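Local coordinates for protein putative tRNA (Adenine(37)-N6)-methyltransferase (Pseudomonas aeruginosa, PDB 7BTU) that probably methylates the threonylcarbamoyl-modified adenosine at position 37 of tRNA, with S-adenosyl-L-methionine as the methyl donor, at residues S12-I17 with L41-P46; L65-Q70 with P132-K137. One frame throughout, in Å; residues are numbered along the deposited sequence.

Contact 1: residues S12-I17 with L41-P46; sequences SPIGYI and LELLPP
Y16 and E42 face each other as an antiparallel hydrogen-bonded pair: Y16 N donates to E42 O at 2.9 Å, and E42 N returns a bond to Y16 O at 2.8 Å. Two residues away on each segment, L44 N points almost straight at I14 O (2.8 Å, 179° at the hydrogen). The pair between these rungs, G15 with L43, is non-hydrogen-bonded, and here the strands press close: G15 CA, on a residue with no side chain, lies 3.0 Å from E42 O. L41 packs against the backbone beside the glycine. Its CG is anti to the backbone N (chi1 173°), and its CD1 lies against the 12-17 segment, 3.6 Å from Y16 N. Beside it, I17 CD1 meets L41 CB at 4.1 Å. On the other face, L44 CD1 approaches Y16 CE2 obliquely at 3.9 Å and also sits 3.5 Å from P13 O.

Further out, L64 and V133 pack against both I17 and L41 on the buried face, while E42 turns its carboxylate away to T40 and R119. M7 of the second subunit rests on P13 and Y16. I14 and G15 together oppose V133 as a classic beta bulge, and the 15-19 and 38-43 strands form neighbouring staves of the closed antiparallel barrel of the TrmO N-terminal domain.

Contact 2: residues L65-Q70 with P132-K137; sequences LFLFHQ and PVLDIK
L67 and L134 both set CG anti to the carbonyl carbon (chi1 -72° and -50°). Their side chains cross at about a right angle, with L67 CD2 at 3.9 Å from L134 CD1. L65 has its CG anti to the carbonyl carbon as well. Its side chain lies beside that of D135, the two pointing the same way, and L65 CD1 touches D135 CB at 4.0 Å. F66 differs: its CG stands between the backbone N and the carbonyl carbon, and the ring leads away from the 132-137 strand toward L127, T131 and S108. Only its CB stays close, 3.3 Å from P132 O.

The backbone explains why L134 and D135 both oppose L65. They form a classic beta bulge, in which L65 O takes a firm bond from L134 N (2.7 Å) and a weak one from D135 N (3.3 Å). L65 N completes the bulge with a long bond to D135 O, the donor standing 40° out of the carbonyl plane. L67 N, by contrast, meets P132 O at 3.0 Å nearly along the C=O axis. V133 adds its CG1 methyl 3.5 Å from L65 O.

I105 packs on both L67 and L134, whereas the second subunit closes over the bulge: R101 of that subunit forms a salt bridge with D135 OD1, and its N103 ND2 bonds L134 O. Within the barrel, then, L65 O receives two amides, one strongly and one weakly. The two bulge residues that supply those amides also carry the polar bonds to the partner chain, so the bulge ties this strand pair to the dimer contact.

Both contacts are largely buried antiparallel pairings within one barrel, their centres about 10 Å apart, but contact 2 lies deeper: its centre is about 13 Å from the centre of the chain, that of contact 1 about 18 Å. The seam between strands 15-19 and 132-138 joins them, where I14 N probably bonds V133 O. Their polar groups differ with place. In contact 1 regular rungs surround a glycine, and the partly exposed E42 pairs its carboxylate within its own chain. In contact 2 the bulge lies in the pairing itself, and the buried D135 pairs across the dimer. Both touch the second subunit, whose N103 also bonds S12 O.

Contact 1: residues S12-I17 with L41-P46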
loop_
_atom_site.group_PDB
_atom_site.type_symbol
_atom_site.label_atom_id
_atom_site.label_comp_id
_atom_site.label_asym_id
_atom_site.label_seq_id
_atom_site.Cartn_x
_atom_site.Cartn_y
_atom_site.Cartn_z
ATOM N N SER B 12 -10.788 -9.858 -10.577
ATOM C CA SER B 12 -11.545 -10.902 -9.876
ATOM C C SER B 12 -10.803 -11.313 -8.615
ATOM O O SER B 12 -9.566 -11.334 -8.611
ATOM C CB SER B 12 -11.703 -12.157 -10.757
ATOM O OG SER B 12 -12.755 -12.014 -11.658
ATOM N N PRO B 13 -11.512 -11.660 -7.542
ATOM C CA PRO B 13 -10.799 -11.982 -6.295
ATOM C C PRO B 13 -9.919 -13.201 -6.504
ATOM O O PRO B 13 -10.320 -14.151 -7.171
ATOM C CB PRO B 13 -11.916 -12.286 -5.283
ATOM C CG PRO B 13 -13.241 -11.850 -5.951
ATOM C CD PRO B 13 -12.982 -11.732 -7.443
ATOM N N ILE B 14 -8.719 -13.165 -5.903
ATOM C CA ILE B 14 -7.920 -14.382 -5.748
ATOM C C ILE B 14 -8.323 -15.164 -4.508
ATOM O O ILE B 14 -7.898 -16.307 -4.340
ATOM C CB ILE B 14 -6.437 -13.986 -5.704
ATOM C CG1 ILE B 14 -6.207 -12.968 -4.604
ATOM C CG2 ILE B 14 -6.042 -13.354 -7.071
ATOM C CD1 ILE B 14 -4.774 -12.862 -4.110
ATOM N N GLY B 15 -9.126 -14.570 -3.625
ATOM C CA GLY B 15 -9.530 -15.278 -2.416
ATOM C C GLY B 15 -10.425 -14.375 -1.582
ATOM O O GLY B 15 -10.750 -13.248 -1.982
ATOM N N TYR B 16 -10.886 -14.930 -0.448
ATOM C CA TYR B 16 -11.832 -14.229 0.414
ATOM C C TYR B 16 -11.329 -14.308 1.847
ATOM O O TYR B 16 -10.756 -15.333 2.249
ATOM C CB TYR B 16 -13.244 -14.833 0.332
ATOM C CG TYR B 16 -13.931 -14.496 -0.974
ATOM C CD1 TYR B 16 -14.703 -13.339 -1.104
ATOM C CD2 TYR B 16 -13.831 -15.351 -2.075
ATOM C CE1 TYR B 16 -15.383 -13.041 -2.326
ATOM C CE2 TYR B 16 -14.468 -15.057 -3.273
ATOM C CZ TYR B 16 -15.230 -13.911 -3.411
ATOM O OH TYR B 16 -15.853 -13.659 -4.640
ATOM N N ILE B 17 -11.566 -13.229 2.603
ATOM C CA ILE B 17 -11.194 -13.142 4.016
ATOM C C ILE B 17 -12.229 -13.855 4.885
ATOM O O ILE B 17 -13.442 -13.718 4.685
ATOM C CB ILE B 17 -11.055 -11.667 4.439
ATOM C CG1 ILE B 17 -9.820 -11.041 3.741
ATOM C CG2 ILE B 17 -10.934 -11.577 5.976
ATOM C CD1 ILE B 17 -8.443 -11.630 4.235
ATOM N N LEU B 41 -6.999 -15.834 4.851
ATOM C CA LEU B 41 -7.273 -15.504 3.458
ATOM C C LEU B 41 -7.413 -16.856 2.768
ATOM O O LEU B 41 -6.427 -17.579 2.643
ATOM C CB LEU B 41 -6.130 -14.672 2.861
ATOM C CG LEU B 41 -6.235 -14.411 1.309
ATOM C CD1 LEU B 41 -7.660 -13.959 0.867
ATOM C CD2 LEU B 41 -5.197 -13.390 0.876
ATOM N N GLU B 42 -8.632 -17.215 2.367
ATOM C CA GLU B 42 -8.869 -18.479 1.676
ATOM C C GLU B 42 -8.727 -18.253 0.175
ATOM O O GLU B 42 -9.517 -17.511 -0.417
ATOM C CB GLU B 42 -10.255 -19.007 1.993
ATOM C CG GLU B 42 -10.535 -19.040 3.492
ATOM C CD GLU B 42 -9.769 -20.146 4.222
ATOM O OE1 GLU B 42 -9.549 -21.216 3.627
ATOM O OE2 GLU B 42 -9.410 -19.945 5.404
ATOM N N LEU B 43 -7.746 -18.906 -0.431
ATOM C CA LEU B 43 -7.393 -18.644 -1.812
ATOM C C LEU B 43 -8.211 -19.518 -2.746
ATOM O O LEU B 43 -8.484 -20.686 -2.449
ATOM C CB LEU B 43 -5.897 -18.887 -2.037
ATOM C CG LEU B 43 -5.064 -17.827 -1.287
ATOM C CD1 LEU B 43 -3.583 -18.167 -1.342
ATOM C CD2 LEU B 43 -5.315 -16.390 -1.828
ATOM N N LEU B 44 -8.574 -18.951 -3.901
ATOM C CA LEU B 44 -9.319 -19.647 -4.931
ATOM C C LEU B 44 -8.368 -20.258 -5.948
ATOM O O LEU B 44 -7.307 -19.702 -6.203
ATOM C CB LEU B 44 -10.233 -18.664 -5.676
ATOM C CG LEU B 44 -11.331 -18.035 -4.840
ATOM C CD1 LEU B 44 -11.969 -16.901 -5.671
ATOM C CD2 LEU B 44 -12.331 -19.136 -4.513
ATOM N N PRO B 45 -8.733 -21.348 -6.616
ATOM C CA PRO B 45 -7.949 -21.765 -7.780
ATOM C C PRO B 45 -7.903 -20.641 -8.788
ATOM O O PRO B 45 -8.865 -19.855 -8.916
ATOM C CB PRO B 45 -8.734 -22.969 -8.330
ATOM C CG PRO B 45 -9.669 -23.361 -7.309
ATOM C CD PRO B 45 -9.972 -22.113 -6.478
ATOM N N PRO B 46 -6.799 -20.507 -9.531
ATOM C CA PRO B 46 -5.601 -21.353 -9.590
ATOM C C PRO B 46 -4.533 -20.953 -8.583
ATOM O O PRO B 46 -3.387 -21.389 -8.713
ATOM C CB PRO B 46 -5.099 -21.117 -11.002
ATOM C CG PRO B 46 -5.438 -19.657 -11.234
ATOM C CD PRO B 46 -6.760 -19.433 -10.542
#

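Contact 2: residues L65-Q70 with P132-K137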
loop_
_atom_site.group_PDB
_atom_site.type_symbol
_atom_site.label_atom_id
_atom_site.label_comp_id
_atom_site.label_asym_id
_atom_site.label_seq_id
_atom_site.Cartn_x
_atom_site.Cartn_y
_atom_site.Cartn_z
ATOM N N LEU B 65 -4.508 -6.016 -1.299
ATOM C CA LEU B 65 -5.441 -5.150 -2.008
ATOM C C LEU B 65 -6.767 -5.887 -2.028
ATOM O O LEU B 65 -6.812 -7.108 -2.295
ATOM C CB LEU B 65 -5.014 -4.872 -3.476
ATOM C CG LEU B 65 -3.665 -4.189 -3.592
ATOM C CD1 LEU B 65 -3.217 -4.003 -5.043
ATOM C CD2 LEU B 65 -3.632 -2.845 -2.836
ATOM N N PHE B 66 -7.853 -5.142 -1.786
ATOM C CA PHE B 66 -9.144 -5.771 -1.600
ATOM C C PHE B 66 -10.232 -4.844 -2.103
ATOM O O PHE B 66 -10.005 -3.670 -2.423
ATOM C CB PHE B 66 -9.353 -6.128 -0.119
ATOM C CG PHE B 66 -9.424 -4.904 0.772
ATOM C CD1 PHE B 66 -8.258 -4.395 1.382
ATOM C CD2 PHE B 66 -10.644 -4.294 1.002
ATOM C CE1 PHE B 66 -8.342 -3.228 2.207
ATOM C CE2 PHE B 66 -10.782 -3.130 1.825
ATOM C CZ PHE B 66 -9.612 -2.608 2.431
ATOM N N LEU B 67 -11.430 -5.394 -2.194
ATOM C CA LEU B 67 -12.574 -4.644 -2.677
ATOM C C LEU B 67 -13.405 -4.194 -1.493
ATOM O O LEU B 67 -13.720 -5.028 -0.634
ATOM C CB LEU B 67 -13.429 -5.512 -3.587
ATOM C CG LEU B 67 -12.831 -5.833 -4.972
ATOM C CD1 LEU B 67 -13.751 -6.713 -5.749
ATOM C CD2 LEU B 67 -12.584 -4.534 -5.720
ATOM N N PHE B 68 -13.724 -2.891 -1.433
ATOM C CA PHE B 68 -14.740 -2.403 -0.500
ATOM C C PHE B 68 -16.121 -2.827 -0.984
ATOM O O PHE B 68 -16.390 -2.865 -2.188
ATOM C CB PHE B 68 -14.717 -0.880 -0.410
ATOM C CG PHE B 68 -13.491 -0.317 0.232
ATOM C CD1 PHE B 68 -13.238 -0.544 1.574
ATOM C CD2 PHE B 68 -12.632 0.495 -0.493
ATOM C CE1 PHE B 68 -12.103 0.023 2.192
ATOM C CE2 PHE B 68 -11.489 1.046 0.115
ATOM C CZ PHE B 68 -11.237 0.795 1.444
ATOM N N HIS B 69 -17.023 -3.087 -0.045
ATOM C CA HIS B 69 -18.421 -3.411 -0.381
ATOM C C HIS B 69 -19.210 -2.134 -0.667
ATOM O O HIS B 69 -20.121 -1.757 0.078
ATOM C CB HIS B 69 -19.087 -4.196 0.744
ATOM N N GLN B 70 -18.889 -1.504 -1.807
ATOM C CA GLN B 70 -19.412 -0.167 -2.159
ATOM C C GLN B 70 -20.836 -0.174 -2.760
ATOM O O GLN B 70 -21.077 -0.663 -3.866
ATOM C CB GLN B 70 -18.430 0.543 -3.123
ATOM N N PRO B 132 -13.497 -9.644 -0.360
ATOM C CA PRO B 132 -12.773 -10.223 -1.520
ATOM C C PRO B 132 -11.390 -9.591 -1.635
ATOM O O PRO B 132 -11.254 -8.368 -1.609
ATOM C CB PRO B 132 -13.641 -9.855 -2.739
ATOM C CG PRO B 132 -14.934 -9.229 -2.186
ATOM C CD PRO B 132 -14.545 -8.690 -0.794
ATOM N N VAL B 133 -10.371 -10.416 -1.836
ATOM C CA VAL B 133 -8.989 -9.933 -1.938
ATOM C C VAL B 133 -8.540 -10.051 -3.392
ATOM O O VAL B 133 -8.789 -11.072 -4.040
ATOM C CB VAL B 133 -8.072 -10.725 -0.984
ATOM C CG1 VAL B 133 -6.565 -10.423 -1.216
ATOM C CG2 VAL B 133 -8.437 -10.363 0.492
ATOM N N LEU B 134 -7.834 -9.017 -3.884
ATOM C CA LEU B 134 -7.301 -8.992 -5.254
ATOM C C LEU B 134 -5.833 -9.317 -5.368
ATOM O O LEU B 134 -5.388 -9.720 -6.477
ATOM C CB LEU B 134 -7.478 -7.604 -5.901
ATOM C CG LEU B 134 -8.886 -7.039 -5.793
ATOM C CD1 LEU B 134 -8.924 -5.591 -6.323
ATOM C CD2 LEU B 134 -9.838 -7.991 -6.605
ATOM N N ASP B 135 -5.047 -9.107 -4.317
ATOM C CA ASP B 135 -3.595 -9.275 -4.479
ATOM C C ASP B 135 -2.988 -9.470 -3.098
ATOM O O ASP B 135 -3.559 -9.053 -2.093
ATOM C CB ASP B 135 -2.975 -8.042 -5.172
ATOM C CG ASP B 135 -1.488 -8.256 -5.547
ATOM O OD1 ASP B 135 -1.221 -9.233 -6.249
ATOM O OD2 ASP B 135 -0.609 -7.497 -5.055
ATOM N N ILE B 136 -1.826 -10.118 -3.073
ATOM C CA ILE B 136 -0.945 -10.277 -1.916
ATOM C C ILE B 136 0.444 -9.860 -2.385
ATOM O O ILE B 136 0.903 -10.329 -3.442
ATOM C CB ILE B 136 -0.862 -11.748 -1.459
ATOM C CG1 ILE B 136 -2.258 -12.318 -1.164
ATOM C CG2 ILE B 136 0.140 -11.880 -0.267
ATOM C CD1 ILE B 136 -2.317 -13.845 -1.265
ATOM N N LYS B 137 1.136 -9.047 -1.591
ATOM C CA LYS B 137 2.549 -8.703 -1.864
ATOM C C LYS B 137 3.265 -8.563 -0.528
ATOM O O LYS B 137 2.647 -8.152 0.461
ATOM C CB LYS B 137 2.691 -7.373 -2.631
#